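Local coordinates for protein 2-aminomuconate 6-semialdehyde dehydrogenase (Burkholderia cenocepacia, PDB 4U3W) that probably oxidises the aldehyde group of 2-aminomuconate 6-semialdehyde to a carboxylate with a nicotinamide coenzyme, at residues I246-S252 against E268-G274; S170-L176 against S198-S204. One frame throughout, in Å; residues are numbered along the deposited sequence.

Contact 1. Residues I246-S252 against E268-G274; sequences ITFTGES and EVSFELG
Strands 245-249 and 268-272, both extended, are joined through helix 252-261 in a beta-alpha-beta unit of the Rossmann-like coenzyme domain. Their axes run parallel (9°, 4.8 Å apart), with Ile-246, Thr-247, Phe-248 and Thr-249 level with Val-269, Ser-270, Phe-271 and Glu-272. Ile-246 N donates to Glu-268 O (2.9 Å) and Ile-246 O accepts from Ser-270 N (3.0 Å). Thr-247, chi1 t, faces Ser-270 on the sheet's polar side, where Lys-182 and Glu-485 satisfy its OG1. Phe-248 N donates to Ser-270 O (2.9 Å) and Phe-248 O accepts from Glu-272 N (3.0 Å). The t side chain of Phe-248 lies on the apolar side beneath helix 252-261, Phe-248 CB 3.8 Å from Phe-271 CD1 and Phe-248 CE2 3.6 Å from Leu-273 CD2; Phe-271, Glu-272 and Leu-273 have chi1 m. Thr-249, chi1 m, sends OG1 to Glu-272 OE1 (2.8 Å), while Trp-181 holds OE2. Gly-250 N continues the ladder to Glu-272 O (2.9 Å); its phi/psi of 163/-153 would jam a CB against the preceding carbonyl. Glu-251 occupies the N-cap position, and Ser-252 OG accepts from Gly-274 N (3.0 Å) and bonds Leu-479 O. In related enzymes the Glu opening the ELGG motif is the general base, consistent with a similar role for Glu-272. One face thus packs apolar groups on helix 252-261; the other buries a carboxylate by giving both oxygens donors.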
loop_
_atom_site.group_PDB
_atom_site.type_symbol
_atom_site.label_atom_id
_atom_site.label_comp_id
_atom_site.label_asym_id
_atom_site.label_seq_id
_atom_site.Cartn_x
_atom_site.Cartn_y
_atom_site.Cartn_z
ATOM N N ILE A 246 -6.222 0.753 26.404
ATOM C CA ILE A 246 -6.114 2.066 27.025
ATOM C C ILE A 246 -5.287 2.942 26.059
ATOM O O ILE A 246 -4.217 2.518 25.633
ATOM C CB ILE A 246 -5.386 2.049 28.370
ATOM C CG1 ILE A 246 -6.216 1.324 29.424
ATOM C CG2 ILE A 246 -5.136 3.492 28.890
ATOM C CD1 ILE A 246 -7.488 2.134 29.810
ATOM N N THR A 247 -5.793 4.122 25.721
ATOM C CA THR A 247 -4.978 5.107 24.978
ATOM C C THR A 247 -4.800 6.225 25.966
ATOM O O THR A 247 -5.693 6.552 26.789
ATOM C CB THR A 247 -5.628 5.531 23.639
ATOM O OG1 THR A 247 -4.713 6.382 22.903
ATOM C CG2 THR A 247 -6.914 6.300 23.908
ATOM N N PHE A 248 -3.587 6.732 26.012
ATOM C CA PHE A 248 -3.251 7.651 27.072
ATOM C C PHE A 248 -2.260 8.682 26.516
ATOM O O PHE A 248 -1.353 8.317 25.799
ATOM C CB PHE A 248 -2.658 6.915 28.277
ATOM C CG PHE A 248 -2.060 7.848 29.312
ATOM C CD1 PHE A 248 -2.867 8.586 30.171
ATOM C CD2 PHE A 248 -0.657 8.013 29.403
ATOM C CE1 PHE A 248 -2.293 9.477 31.109
ATOM C CE2 PHE A 248 -0.081 8.878 30.349
ATOM C CZ PHE A 248 -0.889 9.616 31.194
ATOM N N THR A 249 -2.470 9.955 26.823
ATOM C CA THR A 249 -1.474 10.995 26.493
ATOM C C THR A 249 -1.141 11.686 27.818
ATOM O O THR A 249 -2.053 12.136 28.511
ATOM C CB THR A 249 -2.022 11.993 25.457
ATOM O OG1 THR A 249 -2.382 11.279 24.252
ATOM C CG2 THR A 249 -0.969 13.106 25.090
ATOM N N GLY A 250 0.137 11.760 28.189
ATOM C CA GLY A 250 0.494 12.437 29.435
ATOM C C GLY A 250 1.884 12.107 29.945
ATOM O O GLY A 250 2.765 11.736 29.170
ATOM N N GLU A 251 2.099 12.194 31.261
ATOM C CA GLU A 251 3.464 11.998 31.758
ATOM C C GLU A 251 3.945 10.554 31.575
ATOM O O GLU A 251 3.138 9.599 31.685
ATOM C CB GLU A 251 3.571 12.350 33.250
ATOM C CG GLU A 251 3.545 13.787 33.591
ATOM C CD GLU A 251 3.725 13.938 35.103
ATOM O OE1 GLU A 251 4.863 13.775 35.592
ATOM O OE2 GLU A 251 2.712 14.114 35.798
ATOM N N SER A 252 5.246 10.396 31.324
ATOM C CA SER A 252 5.847 9.076 31.136
ATOM C C SER A 252 5.672 8.172 32.386
ATOM O O SER A 252 5.444 6.962 32.244
ATOM C CB SER A 252 7.343 9.203 30.787
ATOM O OG SER A 252 7.528 9.823 29.499
ATOM N N GLU A 268 -4.428 -3.953 25.072
ATOM C CA GLU A 268 -3.679 -3.066 24.187
ATOM C C GLU A 268 -3.445 -1.711 24.838
ATOM O O GLU A 268 -4.231 -1.253 25.684
ATOM C CB GLU A 268 -4.413 -2.890 22.861
ATOM C CG GLU A 268 -3.943 -3.863 21.806
ATOM C CD GLU A 268 -2.595 -3.409 21.255
ATOM O OE1 GLU A 268 -1.931 -2.584 21.944
ATOM O OE2 GLU A 268 -2.217 -3.846 20.152
ATOM N N VAL A 269 -2.330 -1.098 24.474
ATOM C CA VAL A 269 -1.971 0.219 24.962
ATOM C C VAL A 269 -1.407 1.074 23.832
ATOM O O VAL A 269 -0.644 0.583 22.992
ATOM C CB VAL A 269 -0.913 0.154 26.107
ATOM C CG1 VAL A 269 -1.552 -0.246 27.463
ATOM C CG2 VAL A 269 0.199 -0.812 25.742
ATOM N N SER A 270 -1.779 2.341 23.849
ATOM C CA SER A 270 -1.170 3.351 22.986
ATOM C C SER A 270 -0.807 4.572 23.827
ATOM O O SER A 270 -1.683 5.218 24.424
ATOM C CB SER A 270 -2.116 3.730 21.823
ATOM O OG SER A 270 -1.478 4.657 20.895
ATOM N N PHE A 271 0.480 4.917 23.858
ATOM C CA PHE A 271 0.957 5.995 24.750
ATOM C C PHE A 271 1.646 7.138 24.017
ATOM O O PHE A 271 2.496 6.895 23.181
ATOM C CB PHE A 271 1.966 5.458 25.785
ATOM C CG PHE A 271 1.401 4.476 26.741
ATOM C CD1 PHE A 271 0.059 4.503 27.103
ATOM C CD2 PHE A 271 2.232 3.502 27.283
ATOM C CE1 PHE A 271 -0.435 3.567 28.033
ATOM C CE2 PHE A 271 1.748 2.564 28.205
ATOM C CZ PHE A 271 0.403 2.596 28.574
ATOM N N GLU A 272 1.297 8.373 24.350
ATOM C CA GLU A 272 2.040 9.533 23.891
ATOM C C GLU A 272 2.496 10.267 25.160
ATOM O O GLU A 272 1.653 10.816 25.893
ATOM C CB GLU A 272 1.167 10.426 23.013
ATOM C CG GLU A 272 0.732 9.734 21.706
ATOM C CD GLU A 272 -0.553 10.329 21.082
ATOM O OE1 GLU A 272 -1.166 11.265 21.679
ATOM O OE2 GLU A 272 -0.928 9.889 19.962
ATOM N N LEU A 273 3.797 10.221 25.460
ATOM C CA LEU A 273 4.230 10.518 26.833
ATOM C C LEU A 273 5.117 11.796 26.856
ATOM O O LEU A 273 4.903 12.718 26.044
ATOM C CB LEU A 273 4.940 9.313 27.441
ATOM C CG LEU A 273 4.098 7.998 27.470
ATOM C CD1 LEU A 273 4.886 6.828 28.020
ATOM C CD2 LEU A 273 2.797 8.167 28.252
ATOM N N GLY A 274 6.082 11.876 27.778
ATOM C CA GLY A 274 6.831 13.129 27.919
ATOM C C GLY A 274 7.860 13.358 26.825
ATOM O O GLY A 274 8.087 12.485 25.963
#

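Contact 2. Residues S170-L176 against S198-S204; sequences SPWNLPL and SEETPSS
No direct hydrogen bond links 170-176 to 198-204; a water bridges them, helped by van der Waals packing. Both are loops at the C-terminal ends of neighbouring parallel strands, 153-169 and 192-196, in the Rossmann-like domain of the aldehyde dehydrogenase fold. Each leads into a helix, and the first carries the family's PWN sequence. The water donates to Pro-171 O (2.8 Å), accepts from Ser-198 N (2.9 Å), and bonds Ser-170 OG (3.2 Å) and, weakly, Thr-201 OG1 (3.3 Å). It fills the gap where the backbones part: Ser-170 O lies 3.3 Å from Ser-198 N, but at a poor angle. Trp-172, chi1 45°, sits with its CA 5.2 Å from that of Ser-198; its CB is 3.5 Å from Ser-198 OG and 3.9 Å from Glu-200 CB, while its ring extends to meet His-353 and Phe-410. Ser-198 to Thr-201 form a type I turn, closed by Thr-201 N to Ser-198 O (3.1 Å); Ser-198, chi1 t, adds an ST turn, its OG accepting from Glu-200 N (3.1 Å). The carboxylate of Glu-200 reaches outward to a magnesium ion that Leu-42 also binds. Leu-174 is the N-cap of helix 175-188, so Pro-175 suits the first turn, where no amide hydrogen is needed. Pro-175 CG lies 3.5 Å from Thr-201 CB. Glu-106 binds both helix starts, through Leu-176 N and Ser-204 OG. Ser-204 is small enough for close approach: with chi1 p, its OG sits 3.5 Å from Leu-176 CB.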
loop_
_atom_site.group_PDB
_atom_site.type_symbol
_atom_site.label_atom_id
_atom_site.label_comp_id
_atom_site.label_asym_id
_atom_site.label_seq_id
_atom_site.Cartn_x
_atom_site.Cartn_y
_atom_site.Cartn_z
ATOM N N SER A 170 -7.270 11.487 28.990
ATOM C CA SER A 170 -6.661 12.575 28.199
ATOM C C SER A 170 -6.156 13.705 29.083
ATOM O O SER A 170 -6.596 13.861 30.243
ATOM C CB SER A 170 -7.652 13.090 27.116
ATOM O OG SER A 170 -8.743 13.706 27.708
ATOM N N PRO A 171 -5.167 14.465 28.565
ATOM C CA PRO A 171 -4.443 15.449 29.368
ATOM C C PRO A 171 -5.139 16.823 29.443
ATOM O O PRO A 171 -6.113 17.090 28.727
ATOM C CB PRO A 171 -3.086 15.559 28.629
ATOM C CG PRO A 171 -3.472 15.362 27.177
ATOM C CD PRO A 171 -4.566 14.314 27.198
ATOM N N TRP A 172 -4.609 17.713 30.280
ATOM C CA TRP A 172 -5.213 19.020 30.447
ATOM C C TRP A 172 -4.672 20.091 29.485
ATOM O O TRP A 172 -5.193 21.219 29.445
ATOM C CB TRP A 172 -5.014 19.534 31.885
ATOM C CG TRP A 172 -3.617 19.374 32.460
ATOM C CD1 TRP A 172 -3.219 18.436 33.377
ATOM C CD2 TRP A 172 -2.462 20.211 32.219
ATOM N NE1 TRP A 172 -1.884 18.606 33.681
ATOM C CE2 TRP A 172 -1.397 19.687 32.992
ATOM C CE3 TRP A 172 -2.226 21.351 31.418
ATOM C CZ2 TRP A 172 -0.112 20.265 33.000
ATOM C CZ3 TRP A 172 -0.943 21.929 31.426
ATOM C CH2 TRP A 172 0.102 21.381 32.199
ATOM N N ASN A 173 -3.623 19.785 28.738
ATOM C CA ASN A 173 -2.971 20.894 28.002
ATOM C C ASN A 173 -3.699 21.290 26.710
ATOM O O ASN A 173 -3.861 22.487 26.403
ATOM C CB ASN A 173 -1.492 20.605 27.704
ATOM C CG ASN A 173 -1.279 19.413 26.769
ATOM O OD1 ASN A 173 -1.834 18.350 26.986
ATOM N ND2 ASN A 173 -0.499 19.602 25.718
ATOM N N LEU A 174 -4.188 20.348 25.954
ATOM C CA LEU A 174 -4.941 20.821 24.785
ATOM C C LEU A 174 -6.212 20.026 24.823
ATOM O O LEU A 174 -6.333 19.052 24.099
ATOM C CB LEU A 174 -4.186 20.581 23.487
ATOM C CG LEU A 174 -2.879 21.315 23.222
ATOM C CD1 LEU A 174 -2.179 20.708 22.023
ATOM C CD2 LEU A 174 -3.101 22.822 23.005
ATOM N N PRO A 175 -7.122 20.384 25.741
ATOM C CA PRO A 175 -8.143 19.411 26.187
ATOM C C PRO A 175 -9.031 18.880 25.063
ATOM O O PRO A 175 -9.120 17.663 24.888
ATOM C CB PRO A 175 -8.987 20.214 27.191
ATOM C CG PRO A 175 -8.083 21.311 27.675
ATOM C CD PRO A 175 -7.192 21.651 26.485
ATOM N N LEU A 176 -9.707 19.755 24.327
ATOM C CA LEU A 176 -10.622 19.221 23.341
ATOM C C LEU A 176 -9.813 18.544 22.228
ATOM O O LEU A 176 -10.200 17.457 21.773
ATOM C CB LEU A 176 -11.557 20.303 22.792
ATOM C CG LEU A 176 -12.583 19.675 21.837
ATOM C CD1 LEU A 176 -13.624 18.807 22.608
ATOM C CD2 LEU A 176 -13.251 20.670 20.975
ATOM N N SER A 198 -9.113 15.241 31.823
ATOM C CA SER A 198 -8.395 15.714 32.995
ATOM C C SER A 198 -9.311 16.429 33.991
ATOM O O SER A 198 -10.262 17.129 33.615
ATOM C CB SER A 198 -7.229 16.646 32.606
ATOM O OG SER A 198 -6.692 17.169 33.805
ATOM N N GLU A 199 -9.046 16.185 35.288
ATOM C CA GLU A 199 -9.805 16.858 36.330
ATOM C C GLU A 199 -9.632 18.394 36.216
ATOM O O GLU A 199 -10.505 19.121 36.648
ATOM C CB GLU A 199 -9.398 16.371 37.749
ATOM C CG GLU A 199 -7.916 16.608 38.105
ATOM C CD GLU A 199 -6.985 15.455 37.679
ATOM O OE1 GLU A 199 -7.346 14.616 36.803
ATOM O OE2 GLU A 199 -5.856 15.394 38.212
ATOM N N GLU A 200 -8.536 18.893 35.620
ATOM C CA GLU A 200 -8.360 20.335 35.448
ATOM C C GLU A 200 -9.231 20.940 34.348
ATOM O O GLU A 200 -9.485 22.179 34.347
ATOM C CB GLU A 200 -6.897 20.674 35.081
ATOM C CG GLU A 200 -5.861 20.339 36.163
ATOM C CD GLU A 200 -5.996 21.241 37.399
ATOM O OE1 GLU A 200 -6.677 22.299 37.353
ATOM O OE2 GLU A 200 -5.403 20.885 38.420
ATOM N N THR A 201 -9.582 20.096 33.363
ATOM C CA THR A 201 -10.253 20.581 32.150
ATOM C C THR A 201 -11.427 19.712 31.726
ATOM O O THR A 201 -11.400 19.013 30.676
ATOM C CB THR A 201 -9.201 20.728 30.953
ATOM O OG1 THR A 201 -8.578 19.460 30.694
ATOM C CG2 THR A 201 -8.096 21.730 31.356
ATOM N N PRO A 202 -12.512 19.770 32.522
ATOM C CA PRO A 202 -13.692 18.947 32.269
ATOM C C PRO A 202 -14.711 19.529 31.267
ATOM O O PRO A 202 -15.595 18.789 30.848
ATOM C CB PRO A 202 -14.345 18.872 33.670
ATOM C CG PRO A 202 -13.992 20.230 34.300
ATOM C CD PRO A 202 -12.574 20.463 33.835
ATOM N N SER A 203 -14.649 20.832 30.976
ATOM C CA SER A 203 -15.816 21.525 30.397
ATOM C C SER A 203 -16.077 21.211 28.928
ATOM O O SER A 203 -17.233 20.920 28.559
ATOM C CB SER A 203 -15.685 23.055 30.554
ATOM O OG SER A 203 -15.513 23.337 31.951
ATOM N N SER A 204 -15.045 21.299 28.076
ATOM C CA SER A 204 -15.275 21.025 26.655
ATOM C C SER A 204 -15.607 19.547 26.393
ATOM O O SER A 204 -16.412 19.234 25.490
ATOM C CB SER A 204 -14.080 21.491 25.790
ATOM O OG SER A 204 -12.902 20.705 25.961
HETATM O O HOH W 1 -8.807 16.511 29.229
#

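Both contacts are buried near the centre of the chain. Strand 153-169 pairs with 245-249 of contact 1 and runs on into 170-176 of contact 2, while another neighbour, 192-196, leads to 198-204. The contacts touch where Thr-249 O lies 3.6 Å from Pro-171 CD. Contact 1 lies within the sheet, so regular backbone hydrogen bonds hold it, and a second subunit packs on Val-269, Phe-271 and Leu-273. Contact 2 lies beyond the strand ends; water, van der Waals packing and the carboxylate of Glu-106, shared by both helix starts, replace the ladder, and no other chain touches it. Contact 2 reaches a magnesium ion through Glu-200, whereas Glu-268 of contact 1 merely lies near one.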